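Local coordinates for unknown protein (Galdieria sulphuraria, PDB 2NYI) that is of unknown function but carries tandem ACT domains, a fold that in many relatives senses small regulatory ligands such as amino acids, at residues H20-S23 and W24-N28; M38-G42 and G43-M47; S67-P70 and G71-I74; P101-E104 and G105-E108. All coordinates share one frame; numbering follows the deposited sequence.

How the interactions relate
Interactions 1, 2 and 3 belong to the N-terminal ACT domain and interaction 4 to the second domain. Phe22 of interaction 1 touches Met47 of the 38-47 hairpin, with Phe22 CG 3.7 Å from Met47 CE. The same helix packs on interaction 3, where Ala25 CB lies 3.6 Å from Ala68 CB. Interactions 2 and 3 reach the same sheet but do not touch, their centres about 15 Å apart. Interaction 4 is remote within the chain, its centre about 40 Å from that of interaction 1. The dimer brings copies of these two together: His20 hydrogen-bonds Glu108 of the second subunit, and Ser23 packs on Val107 there.

Interaction 1: H20-S23 and W24-N28; sequences HDFS and WALKN
Phe22 and Leu26, one helical turn apart, lean against each other: Phe22 CE2 comes to 3.4 Å from Leu26 CD1, the methyl approaching the ring obliquely. CG of Phe22 stands anti to its backbone N (chi1 -180°), which carries the ring along the helix toward the leucine. Beneath them, four successive backbone bonds keep the turns in step. Trp24 N donates to His20 O at 2.8 Å; Ala25 N to Asp21 O, Leu26 N to Phe22 O and Lys27 N to Ser23 O follow. Ser23 OG bonds back to Val19 O. Further out, Phe22 rests on Val8, Val10, Met47 and Val49 of the sheet, and Leu65 of helix 59-68 meets both side chains of the pair. Replacing Phe22 by an alanine would probably open a gap between helix and sheet and leave Leu26 CD1 without its ring neighbour. Around the helix, Asp21 OD2 forms a salt bridge with Arg15, and His20 NE2 bonds Glu108 of the second subunit. The helix is thus amphipathic, sealing its own domain with hydrocarbon while presenting polar groups to the dimer interface.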
ATOM      1  N   HIS A  20      -1.294 -15.488   0.555  1.00 15.85           N
ATOM      2  CA  HIS A  20      -1.406 -16.857   0.057  1.00 16.60           C
ATOM      3  C   HIS A  20      -2.855 -17.343  -0.067  1.00 19.10           C
ATOM      4  O   HIS A  20      -3.234 -17.930  -1.096  1.00 18.65           O
ATOM      5  CB  HIS A  20      -0.568 -17.847   0.858  1.00 14.90           C
ATOM      6  CG  HIS A  20      -0.709 -19.248   0.347  1.00 17.81           C
ATOM      7  ND1 HIS A  20      -1.351 -20.230   1.062  1.00 24.92           N
ATOM      8  CD2 HIS A  20      -0.412 -19.790  -0.859  1.00 21.50           C
ATOM      9  CE1 HIS A  20      -1.383 -21.344   0.346  1.00 26.05           C
ATOM     10  NE2 HIS A  20      -0.820 -21.103  -0.824  1.00 22.16           N
ATOM     11  N   ASP A  21      -3.646 -17.118   0.977  1.00 19.28           N
ATOM     12  CA  ASP A  21      -5.050 -17.571   0.996  1.00 20.11           C
ATOM     13  C   ASP A  21      -5.828 -16.927  -0.133  1.00 19.60           C
ATOM     14  O   ASP A  21      -6.612 -17.589  -0.820  1.00 19.51           O
ATOM     15  CB  ASP A  21      -5.701 -17.278   2.352  1.00 17.64           C
ATOM     16  CG  ASP A  21      -5.171 -18.174   3.465  1.00 24.97           C
ATOM     17  OD1 ASP A  21      -4.493 -19.185   3.179  1.00 21.32           O
ATOM     18  OD2 ASP A  21      -5.429 -17.856   4.639  1.00 24.08           O
ATOM     19  N   PHE A  22      -5.589 -15.626  -0.320  1.00 17.87           N
ATOM     20  CA  PHE A  22      -6.178 -14.832  -1.413  1.00 18.00           C
ATOM     21  C   PHE A  22      -5.840 -15.440  -2.788  1.00 18.90           C
ATOM     22  O   PHE A  22      -6.728 -15.682  -3.628  1.00 17.85           O
ATOM     23  CB  PHE A  22      -5.639 -13.388  -1.312  1.00 16.83           C
ATOM     24  CG  PHE A  22      -6.168 -12.461  -2.368  1.00 21.06           C
ATOM     25  CD1 PHE A  22      -7.255 -11.638  -2.106  1.00 20.04           C
ATOM     26  CD2 PHE A  22      -5.559 -12.396  -3.621  1.00 21.15           C
ATOM     27  CE1 PHE A  22      -7.732 -10.758  -3.096  1.00 19.47           C
ATOM     28  CE2 PHE A  22      -6.037 -11.528  -4.609  1.00 21.03           C
ATOM     29  CZ  PHE A  22      -7.131 -10.720  -4.337  1.00 21.17           C
ATOM     30  N   SER A  23      -4.548 -15.701  -2.988  1.00 19.05           N
ATOM     31  CA  SER A  23      -4.010 -16.193  -4.263  1.00 19.74           C
ATOM     32  C   SER A  23      -4.491 -17.609  -4.544  1.00 19.52           C
ATOM     33  O   SER A  23      -4.830 -17.951  -5.686  1.00 19.56           O
ATOM     34  CB  SER A  23      -2.479 -16.175  -4.202  1.00 20.40           C
ATOM     35  OG  SER A  23      -2.039 -14.836  -4.043  1.00 31.80           O
ATOM     36  N   TRP A  24      -4.514 -18.434  -3.500  1.00 19.11           N
ATOM     37  CA  TRP A  24      -5.038 -19.787  -3.629  1.00 19.97           C
ATOM     38  C   TRP A  24      -6.497 -19.746  -4.104  1.00 20.48           C
ATOM     39  O   TRP A  24      -6.893 -20.491  -5.017  1.00 19.97           O
ATOM     40  CB  TRP A  24      -4.901 -20.550  -2.308  1.00 20.46           C
ATOM     41  CG  TRP A  24      -5.327 -21.959  -2.466  1.00 25.74           C
ATOM     42  CD1 TRP A  24      -4.536 -23.022  -2.791  1.00 27.16           C
ATOM     43  CD2 TRP A  24      -6.672 -22.462  -2.379  1.00 27.89           C
ATOM     44  NE1 TRP A  24      -5.305 -24.168  -2.884  1.00 27.20           N
ATOM     45  CE2 TRP A  24      -6.613 -23.852  -2.630  1.00 34.40           C
ATOM     46  CE3 TRP A  24      -7.915 -21.877  -2.096  1.00 31.20           C
ATOM     47  CZ2 TRP A  24      -7.754 -24.666  -2.619  1.00 33.23           C
ATOM     48  CZ3 TRP A  24      -9.055 -22.693  -2.082  1.00 32.48           C
ATOM     49  CH2 TRP A  24      -8.958 -24.070  -2.342  1.00 29.35           C
ATOM     50  N   ALA A  25      -7.290 -18.860  -3.499  1.00 19.51           N
ATOM     51  CA  ALA A  25      -8.721 -18.773  -3.811  1.00 19.71           C
ATOM     52  C   ALA A  25      -8.968 -18.401  -5.266  1.00 20.75           C
ATOM     53  O   ALA A  25      -9.832 -18.988  -5.919  1.00 21.93           O
ATOM     54  CB  ALA A  25      -9.417 -17.773  -2.872  1.00 18.37           C
ATOM     55  N   LEU A  26      -8.219 -17.422  -5.765  1.00 20.41           N
ATOM     56  CA  LEU A  26      -8.327 -16.973  -7.159  1.00 21.25           C
ATOM     57  C   LEU A  26      -7.870 -18.061  -8.127  1.00 22.46           C
ATOM     58  O   LEU A  26      -8.501 -18.277  -9.159  1.00 22.16           O
ATOM     59  CB  LEU A  26      -7.485 -15.715  -7.395  1.00 21.14           C
ATOM     60  CG  LEU A  26      -7.923 -14.442  -6.673  1.00 20.74           C
ATOM     61  CD1 LEU A  26      -7.197 -13.227  -7.301  1.00 22.37           C
ATOM     62  CD2 LEU A  26      -9.418 -14.267  -6.746  1.00 19.06           C
ATOM     63  N   LYS A  27      -6.775 -18.739  -7.784  1.00 22.21           N
ATOM     64  CA  LYS A  27      -6.249 -19.823  -8.645  1.00 23.19           C
ATOM     65  C   LYS A  27      -7.298 -20.910  -8.828  1.00 23.04           C
ATOM     66  O   LYS A  27      -7.485 -21.438  -9.937  1.00 23.99           O
ATOM     67  CB  LYS A  27      -4.957 -20.419  -8.066  1.00 23.01           C
ATOM     68  CG  LYS A  27      -4.324 -21.466  -8.990  1.00 24.97           C
ATOM     69  CD  LYS A  27      -3.118 -22.166  -8.372  1.00 24.20           C
ATOM     70  CE  LYS A  27      -2.570 -23.191  -9.379  1.00 28.28           C
ATOM     71  NZ  LYS A  27      -1.202 -23.677  -9.069  1.00 38.46           N
ATOM     72  N   ASN A  28      -7.971 -21.230  -7.719  0.60 22.64           N
ATOM     73  CA  ASN A  28      -9.008 -22.251  -7.625  0.60 22.91           C
ATOM     74  C   ASN A  28     -10.182 -21.985  -8.573  0.60 22.79           C
ATOM     75  O   ASN A  28     -10.784 -22.927  -9.102  0.60 21.53           O
ATOM     76  CB  ASN A  28      -9.489 -22.352  -6.163  0.60 22.42           C
ATOM     77  CG  ASN A  28     -10.439 -23.515  -5.915  0.60 28.71           C
ATOM     78  OD1 ASN A  28     -10.136 -24.665  -6.241  0.60 29.27           O
ATOM     79  ND2 ASN A  28     -11.587 -23.223  -5.288  0.60 21.69           N
TER

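Interaction 2: M38-G42 and G43-M47; sequences MACLG and GDFAM
Met38-Leu41 and Asp44-Met47 pair as the two arms of an antiparallel hairpin, linked by a type I' turn through Gly42 and Gly43. Four backbone hydrogen bonds hold it, two in each hydrogen-bonded pair. Between Ala39 and Ala46 both are short: Ala39 N to Ala46 O and Ala46 N to Ala39 O each measure 2.8 Å. Leu41 and Asp44 close the turn, Asp44 N reaching Leu41 O at 2.9 Å from above the carbonyl plane. Positive phi suits both glycines, and at Gly43 a CB would collide with Gly42 O. CA-H...O contacts run from residues of the non-hydrogen-bonded pairs to carbonyls of the neighbouring hydrogen-bonded ones, Cys40 CA lying 3.3 Å from Asp44 O.

Hydrophobic and sulfur-aromatic contacts gather on the face bearing Met38, Cys40, Phe45 and Met47. Met38, a selenomethionine like Met47, crosses the Phe45 side chain at about a right angle; its CG touches closest, 3.5 Å from Phe45 CE1, and the bend at chi2 (-110°) leads SE off obliquely, 5.1 Å from the Phe45 ring centroid, in a Met-aromatic contact. Met47 CE lies at the ring edge, in its plane. In one of its two conformers Cys40 SG lies 3.6 Å from Phe45 CD1, oblique to the ring.

Charge appears on the other face, where Asp44 OD1 makes a salt bridge with Arg77 of the second subunit. Met38 pairs with a strand of that chain, continuing the sheet across the interface. The apolar face is thus shared: Phe45 and Met47 meet the helix at Ile18, Val19 and Phe22, Met38 and Cys40 meet Val122 and Ile121 of the second subunit, and the reverse carries an acid matched by the partner's base.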
HETATM    1  N   MSE A  38      -0.046  -4.036  -2.039  1.00 20.38           N
HETATM    2  CA  MSE A  38      -0.393  -4.459  -0.684  1.00 24.78           C
HETATM    3  C   MSE A  38       0.436  -3.692   0.327  1.00 29.42           C
HETATM    4  O   MSE A  38       1.666  -3.547   0.161  1.00 30.12           O
HETATM    5  CB  MSE A  38      -0.154  -5.970  -0.522  1.00 26.15           C
HETATM    6  CG  MSE A  38      -0.422  -6.490   0.881  1.00 29.30           C
HETATM    7 SE   MSE A  38       1.243  -7.012   1.807  1.00 29.30          SE
HETATM    8  CE  MSE A  38       1.944  -5.675   2.138  1.00 21.87           C
ATOM      9  N   ALA A  39      -0.241  -3.248   1.383  1.00 28.77           N
ATOM     10  CA  ALA A  39       0.367  -2.466   2.446  1.00 29.98           C
ATOM     11  C   ALA A  39      -0.019  -3.065   3.785  1.00 26.58           C
ATOM     12  O   ALA A  39      -1.150  -3.504   3.989  1.00 24.49           O
ATOM     13  CB  ALA A  39      -0.096  -1.048   2.371  1.00 28.95           C
ATOM     14  N   CYS A  40       0.982  -3.231   4.649  0.60 26.29           N
ATOM     15  CA  CYS A  40       0.788  -3.704   6.018  0.60 22.90           C
ATOM     16  C   CYS A  40       1.453  -2.702   6.952  0.60 19.46           C
ATOM     17  O   CYS A  40       2.554  -2.226   6.683  0.60 18.59           O
ATOM     18  CB  CYS A  40       1.426  -5.080   6.242  0.60 24.71           C
ATOM     19  SG  CYS A  40       0.454  -6.523   5.758  0.60 25.65           S
ATOM     20  N   LEU A  41       0.767  -2.372   8.039  1.00 19.08           N
ATOM     21  CA  LEU A  41       1.289  -1.452   9.047  1.00 17.17           C
ATOM     22  C   LEU A  41       0.510  -1.588  10.347  1.00 16.37           C
ATOM     23  O   LEU A  41      -0.716  -1.721  10.325  1.00 15.16           O
ATOM     24  CB  LEU A  41       1.200  -0.005   8.535  1.00 16.82           C
ATOM     25  CG  LEU A  41       1.779   1.105   9.443  1.00 19.47           C
ATOM     26  CD1 LEU A  41       3.304   1.051   9.450  1.00 20.46           C
ATOM     27  CD2 LEU A  41       1.312   2.499   9.032  1.00 18.58           C
ATOM     28  N   GLY A  42       1.228  -1.544  11.474  1.00 16.07           N
ATOM     29  CA  GLY A  42       0.596  -1.476  12.796  1.00 17.27           C
ATOM     30  C   GLY A  42      -0.383  -2.594  13.138  1.00 17.84           C
ATOM     31  O   GLY A  42      -1.274  -2.409  13.974  1.00 18.74           O
ATOM     32  N   GLY A  43      -0.213  -3.759  12.512  1.00 18.35           N
ATOM     33  CA  GLY A  43      -1.113  -4.901  12.729  1.00 19.24           C
ATOM     34  C   GLY A  43      -2.294  -5.003  11.767  1.00 18.10           C
ATOM     35  O   GLY A  43      -3.119  -5.920  11.881  1.00 19.46           O
ATOM     36  N   ASP A  44      -2.396  -4.057  10.828  1.00 17.33           N
ATOM     37  CA  ASP A  44      -3.434  -4.091   9.804  1.00 16.46           C
ATOM     38  C   ASP A  44      -2.833  -4.465   8.438  1.00 16.93           C
ATOM     39  O   ASP A  44      -1.644  -4.227   8.151  1.00 16.14           O
ATOM     40  CB  ASP A  44      -4.146  -2.717   9.665  1.00 14.75           C
ATOM     41  CG  ASP A  44      -5.302  -2.526  10.644  1.00 22.83           C
ATOM     42  OD1 ASP A  44      -5.606  -3.429  11.472  1.00 21.55           O
ATOM     43  OD2 ASP A  44      -5.920  -1.438  10.582  1.00 20.93           O
ATOM     44  N   PHE A  45      -3.705  -5.004   7.598  1.00 16.32           N
ATOM     45  CA  PHE A  45      -3.405  -5.451   6.244  1.00 17.45           C
ATOM     46  C   PHE A  45      -4.388  -4.762   5.282  1.00 17.46           C
ATOM     47  O   PHE A  45      -5.584  -4.700   5.545  1.00 16.54           O
ATOM     48  CB  PHE A  45      -3.538  -7.002   6.161  1.00 17.99           C
ATOM     49  CG  PHE A  45      -3.492  -7.542   4.752  1.00 19.55           C
ATOM     50  CD1 PHE A  45      -2.340  -8.172   4.278  1.00 24.70           C
ATOM     51  CD2 PHE A  45      -4.597  -7.434   3.908  1.00 19.52           C
ATOM     52  CE1 PHE A  45      -2.293  -8.674   2.959  1.00 25.15           C
ATOM     53  CE2 PHE A  45      -4.559  -7.922   2.587  1.00 23.04           C
ATOM     54  CZ  PHE A  45      -3.399  -8.542   2.123  1.00 18.56           C
ATOM     55  N   ALA A  46      -3.881  -4.269   4.153  1.00 16.44           N
ATOM     56  CA  ALA A  46      -4.767  -3.763   3.087  1.00 16.57           C
ATOM     57  C   ALA A  46      -4.140  -4.156   1.740  1.00 15.83           C
ATOM     58  O   ALA A  46      -2.891  -4.113   1.578  1.00 15.93           O
ATOM     59  CB  ALA A  46      -4.948  -2.231   3.201  1.00 18.82           C
HETATM   60  N   MSE A  47      -4.989  -4.529   0.779  1.00 16.83           N
HETATM   61  CA  MSE A  47      -4.511  -4.856  -0.575  1.00 16.98           C
HETATM   62  C   MSE A  47      -5.573  -4.555  -1.607  1.00 18.05           C
HETATM   63  O   MSE A  47      -6.756  -4.795  -1.379  1.00 19.57           O
HETATM   64  CB  MSE A  47      -4.124  -6.351  -0.654  1.00 15.02           C
HETATM   65  CG  MSE A  47      -3.604  -6.771  -2.033  1.00 20.84           C
HETATM   66 SE   MSE A  47      -2.725  -8.516  -1.948  1.00 20.43          SE
HETATM   67  CE  MSE A  47      -4.138  -9.456  -1.670  1.00 17.34           C
TER

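Interaction 3: S67-P70 and G71-I74; sequences SALP and GFQI
A type II beta turn from Leu69 to Phe72 links helix 59-68 to strand 73-78, the last helix-to-strand connection of this beta-alpha-beta-beta-alpha-beta ACT domain. Pro70 and Gly71 occupy its two central positions. At Gly71 (phi 89°) any CB would be driven against Pro70 O, so the turn suits a residue without a side chain. Phe72 N closes the turn on Leu69 O at 3.2 Å, coming from above the carbonyl plane. Beside this bond, Leu69 CB rests 3.8 Å from Phe72 CD2, and Ile74 CD1 reaches the same CB at 4.1 Å. With CG of Phe72 anti to its own carbonyl carbon (chi1 -77°), the ring folds back over the turn and sets its edge near the carbonyl oxygens of Leu69 and Pro70. Ile18, Val10 and Arg15 touch both Leu69 and Phe72, fastening the turn to helix 18-28 and the sheet. A serine in place of Phe72 would probably leave Leu69 CB and Ile18 less well covered, opening a gap beneath the turn. One water spans the corner: it donates to Leu69 O and to Phe72 O, each at 2.9 Å, giving Leu69 O a second donor besides Phe72 N.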
ATOM      1  N   SER A  67     -14.880 -16.921   1.464  1.00 23.29           N
ATOM      2  CA  SER A  67     -14.636 -18.271   2.005  1.00 23.21           C
ATOM      3  C   SER A  67     -13.192 -18.438   2.484  1.00 22.84           C
ATOM      4  O   SER A  67     -12.958 -19.005   3.557  1.00 23.29           O
ATOM      5  CB  SER A  67     -14.980 -19.360   0.967  1.00 23.13           C
ATOM      6  OG  SER A  67     -14.629 -20.665   1.444  1.00 25.28           O
ATOM      7  N   ALA A  68     -12.242 -17.935   1.692  1.00 22.60           N
ATOM      8  CA  ALA A  68     -10.803 -18.063   1.961  1.00 21.96           C
ATOM      9  C   ALA A  68     -10.323 -17.138   3.087  1.00 21.88           C
ATOM     10  O   ALA A  68      -9.357 -17.458   3.784  1.00 22.27           O
ATOM     11  CB  ALA A  68      -9.993 -17.781   0.691  1.00 22.23           C
ATOM     12  N   LEU A  69     -11.016 -16.012   3.253  1.00 21.27           N
ATOM     13  CA  LEU A  69     -10.598 -14.923   4.163  1.00 20.68           C
ATOM     14  C   LEU A  69     -11.763 -14.502   5.054  1.00 20.98           C
ATOM     15  O   LEU A  69     -12.210 -13.349   5.016  1.00 20.18           O
ATOM     16  CB  LEU A  69     -10.083 -13.713   3.358  1.00 20.37           C
ATOM     17  CG  LEU A  69      -8.839 -13.937   2.491  1.00 23.27           C
ATOM     18  CD1 LEU A  69      -8.542 -12.696   1.645  1.00 25.39           C
ATOM     19  CD2 LEU A  69      -7.637 -14.338   3.332  1.00 23.73           C
ATOM     20  N   PRO A  70     -12.263 -15.435   5.880  1.00 21.43           N
ATOM     21  CA  PRO A  70     -13.413 -15.078   6.711  1.00 23.03           C
ATOM     22  C   PRO A  70     -13.047 -13.949   7.685  1.00 23.35           C
ATOM     23  O   PRO A  70     -11.911 -13.870   8.132  1.00 22.36           O
ATOM     24  CB  PRO A  70     -13.750 -16.391   7.447  1.00 24.06           C
ATOM     25  CG  PRO A  70     -12.544 -17.226   7.348  1.00 25.53           C
ATOM     26  CD  PRO A  70     -11.822 -16.827   6.093  1.00 22.37           C
ATOM     27  N   GLY A  71     -13.978 -13.040   7.950  1.00 24.68           N
ATOM     28  CA  GLY A  71     -13.656 -11.900   8.814  1.00 26.79           C
ATOM     29  C   GLY A  71     -13.096 -10.665   8.110  1.00 27.27           C
ATOM     30  O   GLY A  71     -13.236  -9.549   8.634  1.00 29.78           O
ATOM     31  N   PHE A  72     -12.469 -10.851   6.942  1.00 22.29           N
ATOM     32  CA  PHE A  72     -11.885  -9.741   6.174  1.00 20.98           C
ATOM     33  C   PHE A  72     -12.959  -8.914   5.500  1.00 20.34           C
ATOM     34  O   PHE A  72     -14.033  -9.426   5.165  1.00 20.52           O
ATOM     35  CB  PHE A  72     -10.846 -10.240   5.159  1.00 18.80           C
ATOM     36  CG  PHE A  72      -9.532 -10.579   5.789  1.00 22.27           C
ATOM     37  CD1 PHE A  72      -8.472  -9.686   5.722  1.00 24.08           C
ATOM     38  CD2 PHE A  72      -9.369 -11.762   6.495  1.00 19.22           C
ATOM     39  CE1 PHE A  72      -7.252  -9.982   6.334  1.00 22.35           C
ATOM     40  CE2 PHE A  72      -8.150 -12.082   7.108  1.00 24.18           C
ATOM     41  CZ  PHE A  72      -7.095 -11.172   7.046  1.00 19.77           C
ATOM     42  N   GLN A  73     -12.688  -7.624   5.366  1.00 19.27           N
ATOM     43  CA  GLN A  73     -13.554  -6.701   4.648  1.00 22.00           C
ATOM     44  C   GLN A  73     -13.126  -6.748   3.179  1.00 22.16           C
ATOM     45  O   GLN A  73     -12.012  -6.322   2.839  1.00 21.89           O
ATOM     46  CB  GLN A  73     -13.351  -5.297   5.235  1.00 22.80           C
ATOM     47  CG  GLN A  73     -13.942  -4.135   4.462  1.00 23.76           C
ATOM     48  CD  GLN A  73     -13.574  -2.786   5.101  1.00 26.80           C
ATOM     49  OE1 GLN A  73     -14.113  -2.439   6.156  1.00 41.91           O
ATOM     50  NE2 GLN A  73     -12.652  -2.029   4.464  1.00 24.59           N
ATOM     51  N   ILE A  74     -14.016  -7.259   2.323  1.00 21.40           N
ATOM     52  CA  ILE A  74     -13.700  -7.538   0.924  1.00 20.98           C
ATOM     53  C   ILE A  74     -14.762  -6.903   0.025  1.00 21.16           C
ATOM     54  O   ILE A  74     -15.962  -7.019   0.307  1.00 20.51           O
ATOM     55  CB  ILE A  74     -13.664  -9.065   0.642  1.00 22.21           C
ATOM     56  CG1 ILE A  74     -12.576  -9.758   1.475  1.00 23.63           C
ATOM     57  CG2 ILE A  74     -13.451  -9.367  -0.869  1.00 25.14           C
ATOM     58  CD1 ILE A  74     -12.782 -11.257   1.578  1.00 25.18           C
TER
HETATM   59  O   HOH W   1     -14.702 -12.107   4.273  1.00 31.29           O

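Interaction 4: P101-E104 and G105-E108; sequences PDSE and GIVE
From Pro101 to Ser103, whose atoms meet Ile106, the backbone is extended, and it then bends at Glu104 and Gly105 into helix 106-116 without a direct hydrogen bond between the two segments. Water takes that role. One molecule donates to Ser103 O at 3.0 Å and accepts from Val107 N at 3.2 Å; another accepts from Glu108 N at 2.9 Å and donates to Glu104 O at 2.7 Å. Both span the spacing of a helical turn. Ile106 supplies the main side-chain contact: its CG1, anti to the carbonyl carbon (chi1 -42°), points back toward the loop and carries CD1 to 3.3 Å from Pro101 O and 3.8 Å from Asp102 OD1. Ser103 OG sits between its own backbone N and carbonyl carbon, a crowded position, and presses closely on Ile106 CG1 at 3.0 Å. The backbone N atoms of Ser103 and Ile106 are buried here with no partner in the model. Phe139 of strand 137-148 covers Asp102, Ile106 and Val107, while Glu104 packs on Asn32 of the second subunit. Such a loop, passing from the first strand through a glycine into the first helix, is characteristic of ACT domains, where it borders the ligand site in several relatives.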
ATOM      1  N   PRO A 101      12.084  17.976  10.941  1.00 26.72           N
ATOM      2  CA  PRO A 101      11.522  17.703  12.268  1.00 27.17           C
ATOM      3  C   PRO A 101      10.047  17.344  12.112  1.00 28.23           C
ATOM      4  O   PRO A 101       9.359  17.948  11.290  1.00 28.79           O
ATOM      5  CB  PRO A 101      11.633  19.053  12.988  1.00 28.46           C
ATOM      6  CG  PRO A 101      12.647  19.826  12.231  1.00 30.58           C
ATOM      7  CD  PRO A 101      12.572  19.357  10.811  1.00 26.86           C
ATOM      8  N   ASP A 102       9.586  16.356  12.872  1.00 27.02           N
ATOM      9  CA  ASP A 102       8.164  16.037  12.923  1.00 26.67           C
ATOM     10  C   ASP A 102       7.388  17.138  13.654  1.00 28.30           C
ATOM     11  O   ASP A 102       7.911  17.783  14.567  1.00 29.46           O
ATOM     12  CB  ASP A 102       7.924  14.689  13.577  1.00 24.78           C
ATOM     13  CG  ASP A 102       6.477  14.230  13.457  1.00 29.32           C
ATOM     14  OD1 ASP A 102       5.879  14.387  12.371  1.00 22.39           O
ATOM     15  OD2 ASP A 102       5.937  13.705  14.442  1.00 26.96           O
ATOM     16  N   SER A 103       6.155  17.354  13.218  1.00 29.36           N
ATOM     17  CA  SER A 103       5.239  18.313  13.805  1.00 30.37           C
ATOM     18  C   SER A 103       3.807  17.896  13.470  1.00 31.69           C
ATOM     19  O   SER A 103       3.583  17.101  12.548  1.00 31.22           O
ATOM     20  CB  SER A 103       5.534  19.724  13.288  1.00 30.41           C
ATOM     21  OG  SER A 103       5.183  19.869  11.927  1.00 34.72           O
ATOM     22  N   GLU A 104       2.842  18.417  14.229  1.00 32.22           N
ATOM     23  CA  GLU A 104       1.424  18.089  14.036  1.00 33.35           C
ATOM     24  C   GLU A 104       0.930  18.427  12.617  1.00 31.95           C
ATOM     25  O   GLU A 104       0.069  17.729  12.078  1.00 33.56           O
ATOM     26  CB  GLU A 104       0.565  18.819  15.091  1.00 33.03           C
ATOM     27  CG  GLU A 104      -0.920  18.393  15.176  1.00 41.10           C
ATOM     28  CD  GLU A 104      -1.750  19.249  16.154  1.00 36.71           C
ATOM     29  OE1 GLU A 104      -1.196  19.695  17.188  1.00 59.53           O
ATOM     30  OE2 GLU A 104      -2.964  19.469  15.902  1.00 41.12           O
ATOM     31  N   GLY A 105       1.495  19.472  12.010  1.00 30.71           N
ATOM     32  CA  GLY A 105       0.943  20.017  10.763  1.00 30.21           C
ATOM     33  C   GLY A 105       1.565  19.685   9.408  1.00 29.77           C
ATOM     34  O   GLY A 105       1.013  20.084   8.385  1.00 29.97           O
ATOM     35  N   ILE A 106       2.702  18.984   9.381  1.00 29.26           N
ATOM     36  CA  ILE A 106       3.413  18.735   8.107  1.00 29.68           C
ATOM     37  C   ILE A 106       2.546  18.026   7.065  1.00 28.05           C
ATOM     38  O   ILE A 106       2.366  18.520   5.952  1.00 27.06           O
ATOM     39  CB  ILE A 106       4.682  17.867   8.257  1.00 30.30           C
ATOM     40  CG1 ILE A 106       5.495  18.237   9.476  1.00 41.46           C
ATOM     41  CG2 ILE A 106       5.534  17.961   6.990  1.00 28.54           C
ATOM     42  CD1 ILE A 106       6.466  17.153   9.856  1.00 52.85           C
ATOM     43  N   VAL A 107       2.014  16.867   7.439  1.00 27.94           N
ATOM     44  CA  VAL A 107       1.214  16.063   6.519  1.00 26.00           C
ATOM     45  C   VAL A 107       0.034  16.867   5.955  1.00 25.65           C
ATOM     46  O   VAL A 107      -0.153  16.913   4.739  1.00 26.53           O
ATOM     47  CB  VAL A 107       0.744  14.742   7.182  1.00 27.06           C
ATOM     48  CG1 VAL A 107      -0.036  13.909   6.196  1.00 27.37           C
ATOM     49  CG2 VAL A 107       1.959  13.944   7.706  1.00 23.34           C
ATOM     50  N   GLU A 108      -0.753  17.508   6.831  1.00 24.94           N
ATOM     51  CA  GLU A 108      -1.866  18.352   6.359  1.00 24.16           C
ATOM     52  C   GLU A 108      -1.361  19.444   5.426  1.00 24.98           C
ATOM     53  O   GLU A 108      -1.981  19.719   4.389  1.00 24.37           O
ATOM     54  CB  GLU A 108      -2.657  18.958   7.536  1.00 23.87           C
ATOM     55  CG  GLU A 108      -3.990  19.628   7.129  1.00 21.46           C
ATOM     56  CD  GLU A 108      -3.831  21.035   6.551  1.00 29.12           C
ATOM     57  OE1 GLU A 108      -2.817  21.722   6.838  1.00 25.66           O
ATOM     58  OE2 GLU A 108      -4.732  21.454   5.805  1.00 22.81           O
TER
HETATM   59  O   HOH W   2       2.088  15.568  10.390  1.00 28.92           O
HETATM   60  O   HOH W   3      -0.858  16.968   9.634  1.00 24.97           O